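Local atomic coordinates of glutathione synthetase-like effector 30 (Gpa-GSS30-apo) (Globodera pallida, PDB entry 5OET), a protein that is a glutathione synthetase-like effector of a plant-parasitic nematode, probably evolved from the housekeeping enzyme that joins glycine to gamma-glutamylcysteine using ATP. Residues L112-R117 against G359-F364; L52-W57 against L89-S94; V246-H251 against F298-D303; K142-R147 against I342-H347. One frame throughout, in Å; residues are numbered along the deposited sequence.

Overall arrangement
Contacts 1 and 4 are neighbours, with centres about 18 Å apart; they touch where Phe116 CD1 lies 3.8 Å from Phe343 CZ and where Tyr115 packs on His347. Contact 3, inside the mixed sheet that holds strands 246-251, 306-314 and 300-302, has its centre about 22 Å from that of contact 4. Along the chain the loops are nested, contact 3 inside contact 4 inside contact 1. Contact 2 closes earlier, across the centre of the chain and about 39 Å from contact 1 between centres. In all four, a few side chains join pieces distant in sequence. The magnesium ligands His406 and Glu426 belong to none of them.

Contact 1. Residues L112-R117 against G359-F364; sequences LLLYFR and GMVEKF
Leu114 and Phe364 bring the two backbones together, their CA atoms 6.3 Å apart, where the C-terminal part of helix 98-119 meets the loop joining helices 349-354 and 373-380. Residues 362-363 form a brief 3-10 turn, and this irregular piece docks on a regular helix within what is probably the ATP-grasp fold of eukaryotic glutathione synthetases. The Phe364 ring, buried, lies between two residues about one helical turn apart. With CG anti to its backbone N (chi1 169°), Leu114 bends toward the loop and brings CD1 to 3.5 Å from Phe364 CD2, the two side chains lying roughly perpendicular. The other methyl, CD2, reaches Val361 CG2 at 4.2 Å, so one leucine touches both Val361 and Phe364. At the other ortho carbon, Arg117 CB lies 3.7 Å from Phe364 CD1. Phe124 adds an edge-to-face partner to the ring, while Ile377 of helix 373-380 touches Leu114 and Ala374 of the same helix touches Val361. From CB at the ring, Arg117 runs extended from CG to NE, away from the ring and to the loop backbone. There its guanidinium holds the loop carbonyl by the edge: NH1 donates to Phe364 O over 2.7 Å, close to head-on to the carbonyl (C=O...N 161°), with the oxygen only 5° out of the guanidinium plane.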
# COMPACT_ATOMS: atom_id res chain seq x y z
N LEU A 112 -1.30 -10.00 -29.99
CA LEU A 112 -2.26 -8.89 -30.09
C LEU A 112 -2.70 -8.68 -31.54
O LEU A 112 -3.88 -8.58 -31.82
CB LEU A 112 -1.68 -7.60 -29.52
CG LEU A 112 -1.32 -7.57 -28.03
CD1 LEU A 112 -0.61 -6.28 -27.66
CD2 LEU A 112 -2.57 -7.75 -27.20
N LEU A 113 -1.75 -8.63 -32.46
CA LEU A 113 -2.08 -8.42 -33.86
C LEU A 113 -3.04 -9.46 -34.44
O LEU A 113 -3.90 -9.11 -35.19
CB LEU A 113 -0.82 -8.31 -34.73
CG LEU A 113 -0.01 -7.02 -34.66
CD1 LEU A 113 1.07 -7.02 -35.72
CD2 LEU A 113 -0.90 -5.79 -34.81
N LEU A 114 -2.89 -10.72 -34.07
CA LEU A 114 -3.79 -11.78 -34.57
C LEU A 114 -5.24 -11.61 -34.08
O LEU A 114 -6.16 -11.72 -34.86
CB LEU A 114 -3.27 -13.15 -34.17
CG LEU A 114 -4.20 -14.35 -34.36
CD1 LEU A 114 -4.55 -14.51 -35.83
CD2 LEU A 114 -3.57 -15.62 -33.83
N TYR A 115 -5.43 -11.39 -32.79
CA TYR A 115 -6.76 -11.25 -32.23
C TYR A 115 -7.40 -9.91 -32.61
O TYR A 115 -8.62 -9.84 -32.77
CB TYR A 115 -6.74 -11.44 -30.71
CG TYR A 115 -6.60 -12.88 -30.33
CD1 TYR A 115 -7.70 -13.71 -30.29
CD2 TYR A 115 -5.36 -13.42 -30.04
CE1 TYR A 115 -7.58 -15.04 -29.95
CE2 TYR A 115 -5.22 -14.76 -29.71
CZ TYR A 115 -6.32 -15.56 -29.67
OH TYR A 115 -6.15 -16.87 -29.33
N PHE A 116 -6.59 -8.87 -32.76
CA PHE A 116 -7.09 -7.59 -33.23
C PHE A 116 -7.67 -7.70 -34.63
O PHE A 116 -8.77 -7.25 -34.87
CB PHE A 116 -5.99 -6.53 -33.20
CG PHE A 116 -6.42 -5.21 -33.76
CD1 PHE A 116 -7.49 -4.53 -33.20
CD2 PHE A 116 -5.78 -4.65 -34.87
CE1 PHE A 116 -7.92 -3.33 -33.72
CE2 PHE A 116 -6.19 -3.44 -35.38
CZ PHE A 116 -7.26 -2.78 -34.81
N ARG A 117 -6.92 -8.31 -35.54
CA ARG A 117 -7.32 -8.47 -36.94
C ARG A 117 -8.47 -9.45 -37.15
O ARG A 117 -9.32 -9.24 -38.01
CB ARG A 117 -6.12 -8.91 -37.77
CG ARG A 117 -5.07 -7.83 -37.90
CD ARG A 117 -3.79 -8.33 -38.57
NE ARG A 117 -2.71 -7.35 -38.45
CZ ARG A 117 -1.48 -7.50 -38.95
NH1 ARG A 117 -1.14 -8.59 -39.64
NH2 ARG A 117 -0.58 -6.53 -38.77
N GLY A 359 -3.58 -23.02 -41.50
CA GLY A 359 -3.96 -21.82 -42.26
C GLY A 359 -4.59 -20.67 -41.47
O GLY A 359 -4.48 -19.52 -41.87
N MET A 360 -5.25 -20.97 -40.35
CA MET A 360 -6.10 -20.00 -39.67
C MET A 360 -5.34 -18.83 -39.05
O MET A 360 -5.89 -17.74 -38.95
CB MET A 360 -6.96 -20.69 -38.62
CG MET A 360 -7.98 -21.66 -39.21
SD MET A 360 -9.40 -20.86 -39.97
CE MET A 360 -10.11 -22.27 -40.82
N VAL A 361 -4.10 -19.04 -38.65
CA VAL A 361 -3.21 -17.95 -38.20
C VAL A 361 -2.62 -17.23 -39.41
O VAL A 361 -2.63 -16.01 -39.49
CB VAL A 361 -2.05 -18.45 -37.30
CG1 VAL A 361 -1.07 -17.33 -36.99
CG2 VAL A 361 -2.58 -19.04 -36.00
N GLU A 362 -2.12 -18.02 -40.37
CA GLU A 362 -1.43 -17.50 -41.56
C GLU A 362 -2.27 -16.45 -42.30
O GLU A 362 -1.74 -15.50 -42.86
CB GLU A 362 -1.03 -18.66 -42.49
CG GLU A 362 0.19 -19.47 -42.04
CD GLU A 362 -0.05 -20.43 -40.87
OE1 GLU A 362 0.93 -21.02 -40.35
OE2 GLU A 362 -1.23 -20.60 -40.46
N LYS A 363 -3.59 -16.65 -42.26
CA LYS A 363 -4.60 -15.77 -42.87
C LYS A 363 -4.45 -14.29 -42.50
O LYS A 363 -4.72 -13.42 -43.31
CB LYS A 363 -6.00 -16.28 -42.48
CG LYS A 363 -7.20 -15.56 -43.07
CD LYS A 363 -8.48 -15.96 -42.35
CE LYS A 363 -9.75 -15.60 -43.11
NZ LYS A 363 -10.03 -14.14 -43.13
N PHE A 364 -4.03 -13.99 -41.27
CA PHE A 364 -3.90 -12.61 -40.79
C PHE A 364 -2.48 -12.04 -40.83
O PHE A 364 -2.23 -10.99 -40.23
CB PHE A 364 -4.47 -12.53 -39.37
CG PHE A 364 -5.90 -12.96 -39.27
CD1 PHE A 364 -6.93 -12.06 -39.55
CD2 PHE A 364 -6.23 -14.27 -38.93
CE1 PHE A 364 -8.26 -12.46 -39.48
CE2 PHE A 364 -7.54 -14.67 -38.87
CZ PHE A 364 -8.56 -13.76 -39.13

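Contact 2. Residues L52-W57 against L89-S94; sequences LDAKDW and LSLYPS
Ala54 and Leu91 mark the closest backbone approach, 6.9 Å between CA atoms, where helix 44-59 passes the end of strand 83-90 and the turn that follows it. The joint is small and wholly apolar. Ala54 directs its methyl at the strand end, and two leucines on alternate residues receive it: Leu91 CD1 comes to 3.8 Å from Ala54 CB, and Leu89 CD1 to 4.2 Å from the same atom. Leu91 gets there because its CG stands anti to the backbone N (chi1 -173°), which carries CD1 back to the helix although its CB does not face it. Lys55 and Asp56 lie away from the leucines. Lys55 NZ makes a salt bridge to Asp56 OD1 at 2.7 Å, on the syn side of the carboxylate but 27° out of its plane, and Asp56 OD2 pairs with Arg263 of the second subunit, so the helix also serves the dimer interface. On the strand side, Leu89 and Leu91 bond through their backbones to strand 454-459, and Leu89 packs on Phe200 of helix 196-210: the contact thus joins helix 44-59 to the end of strand 83-90, which pairs with strands 64-67 and 454-459.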
# COMPACT_ATOMS: atom_id res chain seq x y z
N LEU A 52 5.85 -13.21 7.72
CA LEU A 52 5.19 -12.06 8.34
C LEU A 52 5.68 -10.74 7.74
O LEU A 52 4.89 -9.85 7.50
CB LEU A 52 5.39 -12.05 9.84
CG LEU A 52 4.75 -13.22 10.57
CD1 LEU A 52 5.14 -13.17 12.04
CD2 LEU A 52 3.24 -13.26 10.43
N ASP A 53 6.98 -10.67 7.48
CA ASP A 53 7.60 -9.55 6.81
C ASP A 53 7.03 -9.34 5.42
O ASP A 53 6.70 -8.22 5.06
CB ASP A 53 9.12 -9.75 6.73
CG ASP A 53 9.79 -8.78 5.75
OD1 ASP A 53 9.64 -8.95 4.52
OD2 ASP A 53 10.48 -7.83 6.20
N ALA A 54 6.97 -10.40 4.64
CA ALA A 54 6.44 -10.31 3.27
C ALA A 54 5.00 -9.83 3.31
O ALA A 54 4.64 -8.88 2.63
CB ALA A 54 6.52 -11.67 2.57
N LYS A 55 4.21 -10.49 4.14
CA LYS A 55 2.81 -10.14 4.33
C LYS A 55 2.65 -8.67 4.78
O LYS A 55 1.84 -7.96 4.22
CB LYS A 55 2.11 -11.15 5.28
CG LYS A 55 1.23 -10.57 6.38
CD LYS A 55 1.26 -11.40 7.65
CE LYS A 55 1.53 -10.55 8.89
NZ LYS A 55 0.49 -9.54 9.19
N ASP A 56 3.43 -8.22 5.75
CA ASP A 56 3.36 -6.82 6.18
C ASP A 56 3.82 -5.82 5.14
O ASP A 56 3.36 -4.70 5.14
CB ASP A 56 4.11 -6.61 7.49
CG ASP A 56 3.36 -7.19 8.70
OD1 ASP A 56 2.16 -7.49 8.53
OD2 ASP A 56 3.97 -7.35 9.79
N TRP A 57 4.73 -6.20 4.26
CA TRP A 57 5.07 -5.37 3.10
C TRP A 57 3.89 -5.25 2.12
O TRP A 57 3.63 -4.16 1.59
CB TRP A 57 6.30 -5.91 2.38
CG TRP A 57 6.91 -4.96 1.44
CD1 TRP A 57 7.98 -4.15 1.67
CD2 TRP A 57 6.52 -4.72 0.09
NE1 TRP A 57 8.26 -3.39 0.57
CE2 TRP A 57 7.39 -3.73 -0.42
CE3 TRP A 57 5.51 -5.24 -0.73
CZ2 TRP A 57 7.29 -3.28 -1.72
CZ3 TRP A 57 5.39 -4.77 -2.00
CH2 TRP A 57 6.28 -3.79 -2.50
N LEU A 89 0.40 -15.10 -1.64
CA LEU A 89 1.63 -14.90 -2.37
C LEU A 89 2.62 -16.03 -2.07
O LEU A 89 2.54 -16.70 -1.03
CB LEU A 89 2.25 -13.56 -1.98
CG LEU A 89 2.56 -13.33 -0.47
CD1 LEU A 89 4.02 -13.59 -0.15
CD2 LEU A 89 2.21 -11.92 -0.01
N SER A 90 3.52 -16.26 -3.00
CA SER A 90 4.63 -17.15 -2.76
C SER A 90 5.66 -16.28 -2.06
O SER A 90 5.76 -15.07 -2.34
CB SER A 90 5.18 -17.70 -4.06
OG SER A 90 5.60 -16.65 -4.89
N LEU A 91 6.42 -16.88 -1.14
CA LEU A 91 7.38 -16.13 -0.35
C LEU A 91 8.55 -15.64 -1.21
O LEU A 91 9.03 -14.51 -1.04
CB LEU A 91 7.92 -16.98 0.80
CG LEU A 91 8.82 -16.30 1.85
CD1 LEU A 91 8.18 -15.09 2.49
CD2 LEU A 91 9.19 -17.28 2.94
N TYR A 92 8.98 -16.50 -2.13
CA TYR A 92 10.11 -16.24 -2.98
C TYR A 92 9.68 -16.46 -4.41
O TYR A 92 8.70 -17.17 -4.67
CB TYR A 92 11.28 -17.17 -2.61
CG TYR A 92 11.98 -16.77 -1.33
CD1 TYR A 92 12.78 -15.64 -1.27
CD2 TYR A 92 11.81 -17.52 -0.15
CE1 TYR A 92 13.39 -15.25 -0.10
CE2 TYR A 92 12.43 -17.14 1.05
CZ TYR A 92 13.23 -16.00 1.07
OH TYR A 92 13.87 -15.59 2.22
N PRO A 93 10.40 -15.83 -5.35
CA PRO A 93 10.03 -16.01 -6.74
C PRO A 93 10.35 -17.42 -7.20
O PRO A 93 11.36 -17.98 -6.79
CB PRO A 93 10.85 -14.94 -7.48
CG PRO A 93 11.95 -14.57 -6.57
CD PRO A 93 11.56 -14.94 -5.18
N SER A 94 9.45 -18.01 -7.97
CA SER A 94 9.62 -19.40 -8.43
C SER A 94 10.56 -19.39 -9.63
O SER A 94 10.51 -18.45 -10.43
CB SER A 94 8.27 -20.01 -8.82
OG SER A 94 7.46 -20.24 -7.68

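Contact 3. Residues V246-H251 against F298-D303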
# COMPACT_ATOMS: atom_id res chain seq x y z
N VAL A 246 -13.85 12.97 -19.93
CA VAL A 246 -13.45 12.17 -18.78
C VAL A 246 -13.26 10.74 -19.20
O VAL A 246 -13.81 10.30 -20.19
CB VAL A 246 -14.52 12.16 -17.64
CG1 VAL A 246 -14.93 13.57 -17.26
CG2 VAL A 246 -15.76 11.30 -17.99
N ILE A 247 -12.55 10.01 -18.37
CA ILE A 247 -12.41 8.58 -18.52
C ILE A 247 -13.31 7.89 -17.48
O ILE A 247 -13.22 8.18 -16.28
CB ILE A 247 -10.95 8.18 -18.33
CG1 ILE A 247 -10.11 8.72 -19.49
CG2 ILE A 247 -10.83 6.67 -18.27
CD1 ILE A 247 -8.63 8.68 -19.20
N LEU A 248 -14.16 6.97 -17.94
CA LEU A 248 -15.11 6.31 -17.07
C LEU A 248 -14.56 4.96 -16.64
O LEU A 248 -14.15 4.16 -17.48
CB LEU A 248 -16.42 6.11 -17.80
CG LEU A 248 -17.67 5.83 -16.98
CD1 LEU A 248 -17.98 7.00 -16.05
CD2 LEU A 248 -18.84 5.58 -17.92
N PHE A 249 -14.52 4.74 -15.32
CA PHE A 249 -14.19 3.44 -14.75
C PHE A 249 -15.52 2.85 -14.31
O PHE A 249 -16.17 3.38 -13.37
CB PHE A 249 -13.21 3.56 -13.59
CG PHE A 249 -11.80 3.83 -14.01
CD1 PHE A 249 -11.45 5.05 -14.57
CD2 PHE A 249 -10.83 2.88 -13.88
CE1 PHE A 249 -10.14 5.32 -14.97
CE2 PHE A 249 -9.50 3.15 -14.27
CZ PHE A 249 -9.17 4.37 -14.83
N LEU A 250 -15.92 1.79 -15.02
CA LEU A 250 -17.18 1.12 -14.77
C LEU A 250 -16.92 -0.16 -13.97
O LEU A 250 -16.23 -1.05 -14.45
CB LEU A 250 -17.83 0.80 -16.11
CG LEU A 250 -19.34 0.65 -16.20
CD1 LEU A 250 -20.06 1.85 -15.62
CD2 LEU A 250 -19.71 0.47 -17.66
N HIS A 251 -17.47 -0.22 -12.76
CA HIS A 251 -17.27 -1.36 -11.85
C HIS A 251 -18.59 -2.05 -11.56
O HIS A 251 -19.64 -1.50 -11.81
CB HIS A 251 -16.62 -0.89 -10.55
CG HIS A 251 -15.18 -0.55 -10.70
ND1 HIS A 251 -14.19 -1.45 -10.40
CD2 HIS A 251 -14.55 0.54 -11.20
CE1 HIS A 251 -13.01 -0.92 -10.68
NE2 HIS A 251 -13.20 0.27 -11.21
N PHE A 298 -24.35 10.92 -30.72
CA PHE A 298 -24.18 9.57 -30.20
C PHE A 298 -23.02 9.46 -29.22
O PHE A 298 -22.47 8.37 -29.03
CB PHE A 298 -24.08 8.54 -31.31
CG PHE A 298 -25.27 8.52 -32.20
CD1 PHE A 298 -26.51 8.10 -31.72
CD2 PHE A 298 -25.18 8.96 -33.52
CE1 PHE A 298 -27.63 8.09 -32.53
CE2 PHE A 298 -26.29 8.93 -34.34
CZ PHE A 298 -27.52 8.51 -33.84
N SER A 299 -22.70 10.56 -28.55
CA SER A 299 -21.63 10.54 -27.56
C SER A 299 -22.24 10.18 -26.22
O SER A 299 -23.41 10.44 -25.97
CB SER A 299 -20.85 11.86 -27.53
OG SER A 299 -21.59 12.91 -26.99
N LEU A 300 -21.44 9.52 -25.38
CA LEU A 300 -21.87 9.06 -24.08
C LEU A 300 -21.62 10.19 -23.10
O LEU A 300 -20.50 10.70 -23.02
CB LEU A 300 -21.08 7.82 -23.67
CG LEU A 300 -21.46 7.09 -22.38
CD1 LEU A 300 -22.78 6.36 -22.52
CD2 LEU A 300 -20.35 6.12 -22.02
N ILE A 301 -22.66 10.56 -22.35
CA ILE A 301 -22.60 11.67 -21.41
C ILE A 301 -22.89 11.22 -19.98
O ILE A 301 -23.75 10.39 -19.76
CB ILE A 301 -23.55 12.77 -21.91
CG1 ILE A 301 -22.94 13.45 -23.14
CG2 ILE A 301 -23.85 13.81 -20.83
CD1 ILE A 301 -23.95 13.72 -24.20
N LEU A 302 -22.14 11.77 -19.02
CA LEU A 302 -22.24 11.44 -17.60
C LEU A 302 -22.78 12.66 -16.87
O LEU A 302 -22.24 13.74 -17.03
CB LEU A 302 -20.86 11.09 -17.04
CG LEU A 302 -20.71 10.93 -15.52
CD1 LEU A 302 -21.29 9.62 -15.03
CD2 LEU A 302 -19.26 11.04 -15.12
N ASP A 303 -23.82 12.46 -16.06
CA ASP A 303 -24.53 13.55 -15.34
C ASP A 303 -24.93 14.73 -16.22
O ASP A 303 -24.80 15.89 -15.83
CB ASP A 303 -23.67 14.05 -14.18
CG ASP A 303 -23.21 12.95 -13.27
OD1 ASP A 303 -24.00 12.01 -13.04
OD2 ASP A 303 -22.06 13.03 -12.77
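Leu300 and Leu302 both reach Leu248 across the face of the strand that runs between their backbones. Before them, Phe298 and Ser299 lead the chain into strand 300-302. Leu300 is the first to reach over: its CD2 lies 4.4 Å from Leu248 CD2. Ile301 takes the other side of the strand. Leu302 then returns to the Leu248 side, placing its CD2 4.3 Å from Leu248 CD1, so that each methyl of the central leucine meets one of the two strand residues. These are loose van der Waals approaches between branch ends. The nearest CA atoms, those of Leu248 and Leu302, are 8.8 Å apart, as suits strands that are neighbours but one. Asp303, just after the strand, has positive phi and turns the chain out of its extended course. The intervening strand is 306-314, which pairs antiparallel with 300-302 and parallel with 246-251, and sets Val308 against Leu248 and Val311 against Leu300. Beyond, Ile282 of strand 279-283 touches both Leu248 and Leu302, extending the apolar layer along one face of the mixed sheet. Ile247 and Phe249, on alternate residues of strand 246-251, pack against helix 259-270, which links that strand to its parallel neighbour 279-283 in a beta-alpha-beta crossover.

Contact 4. Residues K142-R147 against I342-H347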
# COMPACT_ATOMS: atom_id res chain seq x y z
N LYS A 142 -24.85 -17.10 -29.03
CA LYS A 142 -26.06 -16.70 -29.79
C LYS A 142 -26.62 -15.35 -29.34
O LYS A 142 -27.06 -14.57 -30.17
CB LYS A 142 -27.13 -17.80 -29.77
CG LYS A 142 -26.78 -18.96 -30.70
CD LYS A 142 -27.98 -19.68 -31.28
CE LYS A 142 -28.66 -20.57 -30.27
NZ LYS A 142 -29.91 -21.13 -30.82
N LYS A 143 -26.61 -15.09 -28.03
CA LYS A 143 -27.01 -13.79 -27.47
C LYS A 143 -26.08 -12.61 -27.86
O LYS A 143 -26.55 -11.50 -28.08
CB LYS A 143 -27.15 -13.88 -25.94
CG LYS A 143 -28.30 -14.77 -25.48
CD LYS A 143 -29.64 -14.02 -25.51
CE LYS A 143 -30.83 -14.96 -25.34
NZ LYS A 143 -30.87 -15.65 -24.03
N LEU A 144 -24.77 -12.87 -27.94
CA LEU A 144 -23.79 -11.85 -28.35
C LEU A 144 -23.89 -11.50 -29.83
O LEU A 144 -23.81 -10.33 -30.20
CB LEU A 144 -22.36 -12.31 -28.02
CG LEU A 144 -21.22 -11.32 -28.30
CD1 LEU A 144 -21.43 -9.98 -27.59
CD2 LEU A 144 -19.89 -11.96 -27.89
N VAL A 145 -24.04 -12.51 -30.68
CA VAL A 145 -24.24 -12.28 -32.13
C VAL A 145 -25.51 -11.45 -32.38
O VAL A 145 -25.46 -10.47 -33.11
CB VAL A 145 -24.27 -13.60 -32.93
CG1 VAL A 145 -24.82 -13.40 -34.34
CG2 VAL A 145 -22.87 -14.20 -32.99
N LYS A 146 -26.62 -11.87 -31.78
CA LYS A 146 -27.90 -11.14 -31.85
C LYS A 146 -27.70 -9.63 -31.60
O LYS A 146 -28.21 -8.81 -32.35
CB LYS A 146 -28.92 -11.78 -30.87
CG LYS A 146 -30.12 -10.95 -30.42
CD LYS A 146 -31.06 -10.55 -31.54
CE LYS A 146 -32.09 -9.54 -31.01
NZ LYS A 146 -33.10 -9.10 -32.02
N ARG A 147 -26.93 -9.29 -30.56
CA ARG A 147 -26.65 -7.90 -30.22
C ARG A 147 -25.82 -7.18 -31.29
O ARG A 147 -26.26 -6.17 -31.84
CB ARG A 147 -25.91 -7.82 -28.89
CG ARG A 147 -26.69 -8.31 -27.69
CD ARG A 147 -27.53 -7.21 -27.09
NE ARG A 147 -28.08 -7.65 -25.80
CZ ARG A 147 -28.75 -6.87 -24.96
NH1 ARG A 147 -29.00 -5.59 -25.24
NH2 ARG A 147 -29.17 -7.38 -23.81
N ILE A 342 -17.24 -6.98 -29.55
CA ILE A 342 -16.76 -7.89 -30.62
C ILE A 342 -15.55 -8.74 -30.20
O ILE A 342 -15.41 -9.89 -30.65
CB ILE A 342 -16.45 -7.12 -31.93
CG1 ILE A 342 -16.13 -8.07 -33.08
CG2 ILE A 342 -15.28 -6.16 -31.77
CD1 ILE A 342 -17.27 -8.98 -33.46
N PHE A 343 -14.71 -8.20 -29.31
CA PHE A 343 -13.52 -8.91 -28.85
C PHE A 343 -13.84 -10.08 -27.96
O PHE A 343 -13.07 -11.04 -27.91
CB PHE A 343 -12.56 -7.96 -28.15
CG PHE A 343 -11.78 -7.10 -29.08
CD1 PHE A 343 -12.37 -6.06 -29.74
CD2 PHE A 343 -10.45 -7.36 -29.32
CE1 PHE A 343 -11.66 -5.26 -30.61
CE2 PHE A 343 -9.73 -6.56 -30.18
CZ PHE A 343 -10.34 -5.52 -30.84
N ALA A 344 -14.97 -10.02 -27.25
CA ALA A 344 -15.45 -11.17 -26.48
C ALA A 344 -15.73 -12.39 -27.36
O ALA A 344 -15.52 -13.52 -26.93
CB ALA A 344 -16.69 -10.81 -25.69
N LEU A 345 -16.21 -12.16 -28.59
CA LEU A 345 -16.41 -13.22 -29.57
C LEU A 345 -15.06 -13.80 -30.09
O LEU A 345 -14.93 -15.00 -30.30
CB LEU A 345 -17.28 -12.70 -30.73
CG LEU A 345 -17.85 -13.70 -31.73
CD1 LEU A 345 -18.73 -14.74 -31.05
CD2 LEU A 345 -18.65 -12.98 -32.80
N SER A 346 -14.06 -12.95 -30.27
CA SER A 346 -12.74 -13.42 -30.74
C SER A 346 -11.88 -14.04 -29.63
O SER A 346 -10.76 -14.47 -29.91
CB SER A 346 -11.97 -12.28 -31.43
OG SER A 346 -11.32 -11.43 -30.51
N HIS A 347 -12.36 -14.08 -28.39
CA HIS A 347 -11.59 -14.69 -27.29
C HIS A 347 -12.30 -15.86 -26.64
O HIS A 347 -11.92 -16.32 -25.57
CB HIS A 347 -11.22 -13.62 -26.26
CG HIS A 347 -10.17 -12.67 -26.73
ND1 HIS A 347 -10.35 -11.83 -27.82
CD2 HIS A 347 -8.92 -12.44 -26.28
CE1 HIS A 347 -9.25 -11.12 -27.99
NE2 HIS A 347 -8.37 -11.47 -27.08
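Leu144 and Leu345 both place CG anti to the backbone N, at chi1 -176° and -168°, and so each points its branched end at the facing helix, one from helix 141-150 and the other from the short helix 342-345. The backbones keep apart, 7.6 Å between the CA atoms of these two leucines, and methyl groups do the bridging. Leu144 CD2 is the probing atom: it settles 3.9 Å from Leu345 CB and 4.0 Å from Ala344 CB, over the start of two consecutive side chains of the short helix. Leu345 in turn brings CD2 to 4.4 Å from Val145 CG2. Two residues from each helix thus interlock by van der Waals contact alone, with the Ala344 side exposed and Leu345 buried. Within 342-347 the backbone bonds from Leu345 N and Ser346 N to Ile342 O are weak. His347 folds back, its ND1 donating to Phe343 O in a bent bond of 2.8 Å, tilted from the carbonyl plane; Ser346 OG lies 2.9 Å from His347 ND1, the direction of that pair undetermined. Leu125 of helix 122-127 touches both Ile342 and Leu345, and Tyr122 of that helix meets Val145. Phe328 of helix 325-331 touches Leu144. What results is simple helix-on-helix apolar packing, within a group of short helices built into the eukaryotic glutathione synthetase fold.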